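Local coordinates for protein vanadium-dependent bromoperoxidase (Corallina officinalis, PDB 1QHB) that uses vanadate to catalyse the bromination of organic substrates with hydrogen peroxide and bromide, working as a homododecamer that also binds calcium, at residues A[51-56]-A[67-72]; A[93-98]-A[302-307]. All coordinates share one frame; numbering follows the deposited sequence.

Contact 1. Residues A[51-56]-A[67-72]; sequences PSFIGS and GAIIDP
F53 carries its CG anti to the carbonyl carbon (chi1 -67°), while I69 holds CG1 between its backbone N and carbonyl carbon (chi1 53°); F53 CD2 and I69 CD1 meet at 3.7 Å. The two side chains pass each other at a slant, and the methyl also touches F53 CB. P72 reaches the ring differently, its CB lying near the ring plane at the edge, 3.9 Å from F53 CE2. One face of the same ring carries P51 CB, offset toward the rim. Both segments belong to the irregular loop between helix 11-28 and helix 72-84, folded back on itself just before D71 N-caps the second helix through OD1 to the N of D73. F53, at positive phi, begins a type I beta turn closed by S56 N to F53 O (3.2 Å). No direct hydrogen bond joins the segments; two waters bridge the backbones. Both donate to S52 O, each at 2.7 Å from it. The first accepts from I69 N and the second donates to I69 O, so S52 O is linked through water to both I69 N and I69 O. F75 of helix 72-84 meets the F53 ring with planes at about 30° and also touches I69.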
loop_
_atom_site.group_PDB
_atom_site.type_symbol
_atom_site.label_atom_id
_atom_site.label_comp_id
_atom_site.label_asym_id
_atom_site.label_seq_id
_atom_site.Cartn_x
_atom_site.Cartn_y
_atom_site.Cartn_z
ATOM N N PRO A 51 0.268 36.328 -37.408
ATOM C CA PRO A 51 -0.343 35.159 -38.009
ATOM C C PRO A 51 -1.707 35.604 -38.515
ATOM O O PRO A 51 -2.422 36.356 -37.834
ATOM C CB PRO A 51 -0.375 34.118 -36.902
ATOM C CG PRO A 51 -0.242 34.861 -35.617
ATOM C CD PRO A 51 0.466 36.161 -35.910
ATOM N N SER A 52 -2.061 35.156 -39.729
ATOM C CA SER A 52 -3.351 35.561 -40.279
ATOM C C SER A 52 -4.449 34.525 -40.041
ATOM O O SER A 52 -5.645 34.840 -40.192
ATOM C CB SER A 52 -3.169 35.749 -41.794
ATOM O OG SER A 52 -2.734 34.467 -42.336
ATOM N N PHE A 53 -4.066 33.283 -39.759
ATOM C CA PHE A 53 -4.979 32.190 -39.471
ATOM C C PHE A 53 -5.876 31.827 -40.638
ATOM O O PHE A 53 -6.914 31.235 -40.374
ATOM C CB PHE A 53 -5.830 32.552 -38.248
ATOM C CG PHE A 53 -4.979 32.615 -37.005
ATOM C CD1 PHE A 53 -4.257 31.511 -36.567
ATOM C CD2 PHE A 53 -4.884 33.809 -36.313
ATOM C CE1 PHE A 53 -3.414 31.583 -35.450
ATOM C CE2 PHE A 53 -4.063 33.898 -35.185
ATOM C CZ PHE A 53 -3.333 32.776 -34.770
ATOM N N ILE A 54 -5.462 32.000 -41.914
ATOM C CA ILE A 54 -6.296 31.685 -43.050
ATOM C C ILE A 54 -6.520 30.195 -43.273
ATOM O O ILE A 54 -7.397 29.811 -44.079
ATOM C CB ILE A 54 -5.742 32.285 -44.386
ATOM C CG1 ILE A 54 -4.373 31.761 -44.749
ATOM C CG2 ILE A 54 -5.718 33.833 -44.343
ATOM C CD1 ILE A 54 -3.813 32.203 -46.080
ATOM N N GLY A 55 -5.685 29.329 -42.659
ATOM C CA GLY A 55 -5.861 27.881 -42.946
ATOM C C GLY A 55 -6.539 27.248 -41.729
ATOM O O GLY A 55 -6.610 26.020 -41.663
ATOM N N SER A 56 -7.074 28.091 -40.841
ATOM C CA SER A 56 -7.687 27.629 -39.624
ATOM C C SER A 56 -9.186 27.885 -39.524
ATOM O O SER A 56 -9.714 28.831 -40.116
ATOM C CB SER A 56 -7.056 28.362 -38.385
ATOM O OG SER A 56 -5.649 28.079 -38.398
ATOM N N GLY A 67 -12.304 37.885 -45.992
ATOM C CA GLY A 67 -12.553 36.627 -45.283
ATOM C C GLY A 67 -11.456 36.253 -44.277
ATOM O O GLY A 67 -11.503 35.161 -43.700
ATOM N N ALA A 68 -10.539 37.160 -43.957
ATOM C CA ALA A 68 -9.529 36.854 -42.957
ATOM C C ALA A 68 -9.991 37.452 -41.638
ATOM O O ALA A 68 -10.659 38.504 -41.677
ATOM C CB ALA A 68 -8.183 37.485 -43.303
ATOM N N ILE A 69 -9.599 36.852 -40.504
ATOM C CA ILE A 69 -10.106 37.498 -39.275
ATOM C C ILE A 69 -9.460 38.870 -39.140
ATOM O O ILE A 69 -8.334 39.090 -39.564
ATOM C CB ILE A 69 -9.841 36.661 -38.018
ATOM C CG1 ILE A 69 -8.348 36.288 -37.919
ATOM C CG2 ILE A 69 -10.762 35.453 -38.003
ATOM C CD1 ILE A 69 -8.121 35.521 -36.609
ATOM N N ILE A 70 -10.151 39.750 -38.455
ATOM C CA ILE A 70 -9.690 41.116 -38.262
ATOM C C ILE A 70 -8.665 41.172 -37.139
ATOM O O ILE A 70 -7.748 42.011 -37.230
ATOM C CB ILE A 70 -10.867 42.021 -37.871
ATOM C CG1 ILE A 70 -11.779 42.314 -39.084
ATOM C CG2 ILE A 70 -10.414 43.341 -37.264
ATOM C CD1 ILE A 70 -13.184 42.665 -38.568
ATOM N N ASP A 71 -8.901 40.390 -36.070
ATOM C CA ASP A 71 -7.954 40.477 -34.951
ATOM C C ASP A 71 -7.465 39.097 -34.532
ATOM O O ASP A 71 -8.208 38.330 -33.933
ATOM C CB ASP A 71 -8.678 41.187 -33.824
ATOM C CG ASP A 71 -7.811 41.502 -32.633
ATOM O OD1 ASP A 71 -6.648 41.046 -32.605
ATOM O OD2 ASP A 71 -8.299 42.177 -31.716
ATOM N N PRO A 72 -6.167 38.864 -34.636
ATOM C CA PRO A 72 -5.539 37.585 -34.297
ATOM C C PRO A 72 -5.818 37.261 -32.865
ATOM O O PRO A 72 -6.167 36.109 -32.531
ATOM C CB PRO A 72 -4.067 37.739 -34.679
ATOM C CG PRO A 72 -3.837 39.180 -34.931
ATOM C CD PRO A 72 -5.178 39.798 -35.264
HETATM O O HOH W 1 -8.217 34.585 -40.871
HETATM O O HOH W 2 -6.231 37.484 -40.010
#

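Contact 2. Residues A[93-98]-A[302-307]; sequences LTLGPA and QDAADF
L95 and P97 flank G96 and approach the 302-307 segment at separate points: L95 through a methyl directed at A304, P97 through its ring beside D303. The receiving surface is a Schellman motif that ends helix 295-302, with A304 as its C-prime residue at positive phi; A305 N bonds to D300 O and A304 N to V301 O. D303 and A304 both turn their CB atoms toward the 93-98 loop. L95 places its CG anti to the backbone N (chi1 -175°), and although its CB leaves the backbone neither toward nor away from 302-307, the end of the chain comes closer, bringing CD1 to 4.3 Å from A304 CB. This is a light apolar touch. L95 also packs on W123 and on N367 of a neighbouring subunit, so the loop lies close to a subunit boundary of the dodecamer. On the other flank P97 CB stands 4.2 Å from D303 OD2, a loose contact with a carboxylate whose polar partners lie elsewhere: OD2 forms a salt bridge with R109 NH1 and OD1 accepts a hydrogen bond from H63 N. Those two partners, engaging different oxygens, would fix the rotation of the group. The backbones come nearest at G96 and D303, whose CA atoms are 4.9 Å apart. G96, at positive phi (84°), brings its CA directly against D303 O. No conventional hydrogen bond crosses between the segments. Instead D303 O faces both the glycine and the proline ring, lying 3.6 Å from P97 CD and receiving a nearly straight CA-H...O contact from G96 CA at 3.3 Å, with 163° at the hydrogen.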
loop_
_atom_site.group_PDB
_atom_site.type_symbol
_atom_site.label_atom_id
_atom_site.label_comp_id
_atom_site.label_asym_id
_atom_site.label_seq_id
_atom_site.Cartn_x
_atom_site.Cartn_y
_atom_site.Cartn_z
ATOM N N LEU A 93 -15.870 35.558 -25.211
ATOM C CA LEU A 93 -15.216 35.594 -26.512
ATOM C C LEU A 93 -15.953 36.549 -27.440
ATOM O O LEU A 93 -17.118 36.832 -27.242
ATOM C CB LEU A 93 -15.209 34.236 -27.198
ATOM C CG LEU A 93 -14.351 33.148 -26.523
ATOM C CD1 LEU A 93 -14.636 31.815 -27.181
ATOM C CD2 LEU A 93 -12.874 33.509 -26.564
ATOM N N THR A 94 -15.279 36.943 -28.518
ATOM C CA THR A 94 -15.893 37.800 -29.495
ATOM C C THR A 94 -16.570 36.938 -30.561
ATOM O O THR A 94 -15.890 36.273 -31.316
ATOM C CB THR A 94 -14.853 38.686 -30.195
ATOM O OG1 THR A 94 -14.191 39.440 -29.164
ATOM C CG2 THR A 94 -15.560 39.614 -31.163
ATOM N N LEU A 95 -17.893 37.070 -30.623
ATOM C CA LEU A 95 -18.650 36.325 -31.621
ATOM C C LEU A 95 -19.429 37.234 -32.555
ATOM O O LEU A 95 -20.195 38.038 -32.014
ATOM C CB LEU A 95 -19.682 35.485 -30.855
ATOM C CG LEU A 95 -20.551 34.510 -31.619
ATOM C CD1 LEU A 95 -19.679 33.433 -32.269
ATOM C CD2 LEU A 95 -21.585 33.867 -30.686
ATOM N N GLY A 96 -19.346 37.100 -33.858
ATOM C CA GLY A 96 -20.215 37.933 -34.703
ATOM C C GLY A 96 -19.662 39.313 -34.965
ATOM O O GLY A 96 -18.639 39.722 -34.443
ATOM N N PRO A 97 -20.320 40.048 -35.838
ATOM C CA PRO A 97 -19.881 41.384 -36.233
ATOM C C PRO A 97 -20.382 42.463 -35.302
ATOM O O PRO A 97 -21.167 42.289 -34.349
ATOM C CB PRO A 97 -20.478 41.458 -37.648
ATOM C CG PRO A 97 -21.851 40.894 -37.353
ATOM C CD PRO A 97 -21.612 39.680 -36.476
ATOM N N ALA A 98 -19.949 43.690 -35.572
ATOM C CA ALA A 98 -20.344 44.870 -34.800
ATOM C C ALA A 98 -21.850 44.964 -34.669
ATOM O O ALA A 98 -22.556 44.670 -35.639
ATOM C CB ALA A 98 -19.826 46.134 -35.489
ATOM N N GLN A 302 -19.786 33.323 -42.346
ATOM C CA GLN A 302 -18.504 33.191 -41.649
ATOM C C GLN A 302 -18.474 34.000 -40.374
ATOM O O GLN A 302 -17.824 33.608 -39.405
ATOM C CB GLN A 302 -17.313 33.580 -42.558
ATOM C CG GLN A 302 -17.297 32.701 -43.798
ATOM C CD GLN A 302 -17.508 31.219 -43.555
ATOM O OE1 GLN A 302 -16.697 30.589 -42.883
ATOM N NE2 GLN A 302 -18.553 30.627 -44.121
ATOM N N ASP A 303 -19.233 35.109 -40.338
ATOM C CA ASP A 303 -19.367 35.935 -39.149
ATOM C C ASP A 303 -20.539 35.493 -38.271
ATOM O O ASP A 303 -21.039 36.269 -37.441
ATOM C CB ASP A 303 -19.585 37.392 -39.593
ATOM C CG ASP A 303 -18.364 38.089 -40.082
ATOM O OD1 ASP A 303 -17.199 37.615 -39.993
ATOM O OD2 ASP A 303 -18.542 39.215 -40.619
ATOM N N ALA A 304 -21.021 34.255 -38.403
ATOM C CA ALA A 304 -22.045 33.692 -37.551
ATOM C C ALA A 304 -23.535 33.958 -37.815
ATOM O O ALA A 304 -24.410 33.542 -36.998
ATOM C CB ALA A 304 -21.699 33.994 -36.075
ATOM N N ALA A 305 -23.875 34.527 -38.970
ATOM C CA ALA A 305 -25.315 34.756 -39.223
ATOM C C ALA A 305 -26.058 33.425 -39.161
ATOM O O ALA A 305 -25.703 32.445 -39.819
ATOM C CB ALA A 305 -25.480 35.510 -40.535
ATOM N N ASP A 306 -27.173 33.361 -38.394
ATOM C CA ASP A 306 -27.836 32.093 -38.227
ATOM C C ASP A 306 -28.852 31.866 -39.341
ATOM O O ASP A 306 -30.022 32.249 -39.233
ATOM C CB ASP A 306 -28.497 31.983 -36.856
ATOM C CG ASP A 306 -28.887 30.554 -36.557
ATOM O OD1 ASP A 306 -28.766 29.683 -37.476
ATOM O OD2 ASP A 306 -29.260 30.291 -35.411
ATOM N N PHE A 307 -28.453 31.197 -40.402
ATOM C CA PHE A 307 -29.319 30.871 -41.503
ATOM C C PHE A 307 -29.969 29.503 -41.362
ATOM O O PHE A 307 -30.514 29.069 -42.378
ATOM C CB PHE A 307 -28.509 30.864 -42.806
ATOM C CG PHE A 307 -28.495 32.166 -43.520
ATOM C CD1 PHE A 307 -29.532 32.549 -44.356
ATOM C CD2 PHE A 307 -27.406 33.041 -43.361
ATOM C CE1 PHE A 307 -29.467 33.765 -45.024
ATOM C CE2 PHE A 307 -27.343 34.260 -43.987
ATOM C CZ PHE A 307 -28.383 34.603 -44.839
#

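In the fold
Contact 1 closes within one interhelical loop, whereas contact 2 joins parts of the chain 204 residues apart. They follow in series, on the same side of the chain's centre, with centres about 15 Å apart and nearest atoms about 6 Å apart, so they do not touch. Helix 72-84 touches both: F75 and L76 pack on contact 1, while A77, F78 and A81 receive L93 of the 93-98 segment. The loop between residues 56 and 67 adds another link, since G60 bonds to the backbones of G96 and Q302. Contact 1 is away from the annotated sites; the L95 side chain of contact 2 is about 12 Å from that of H478, the probable active-site histidine.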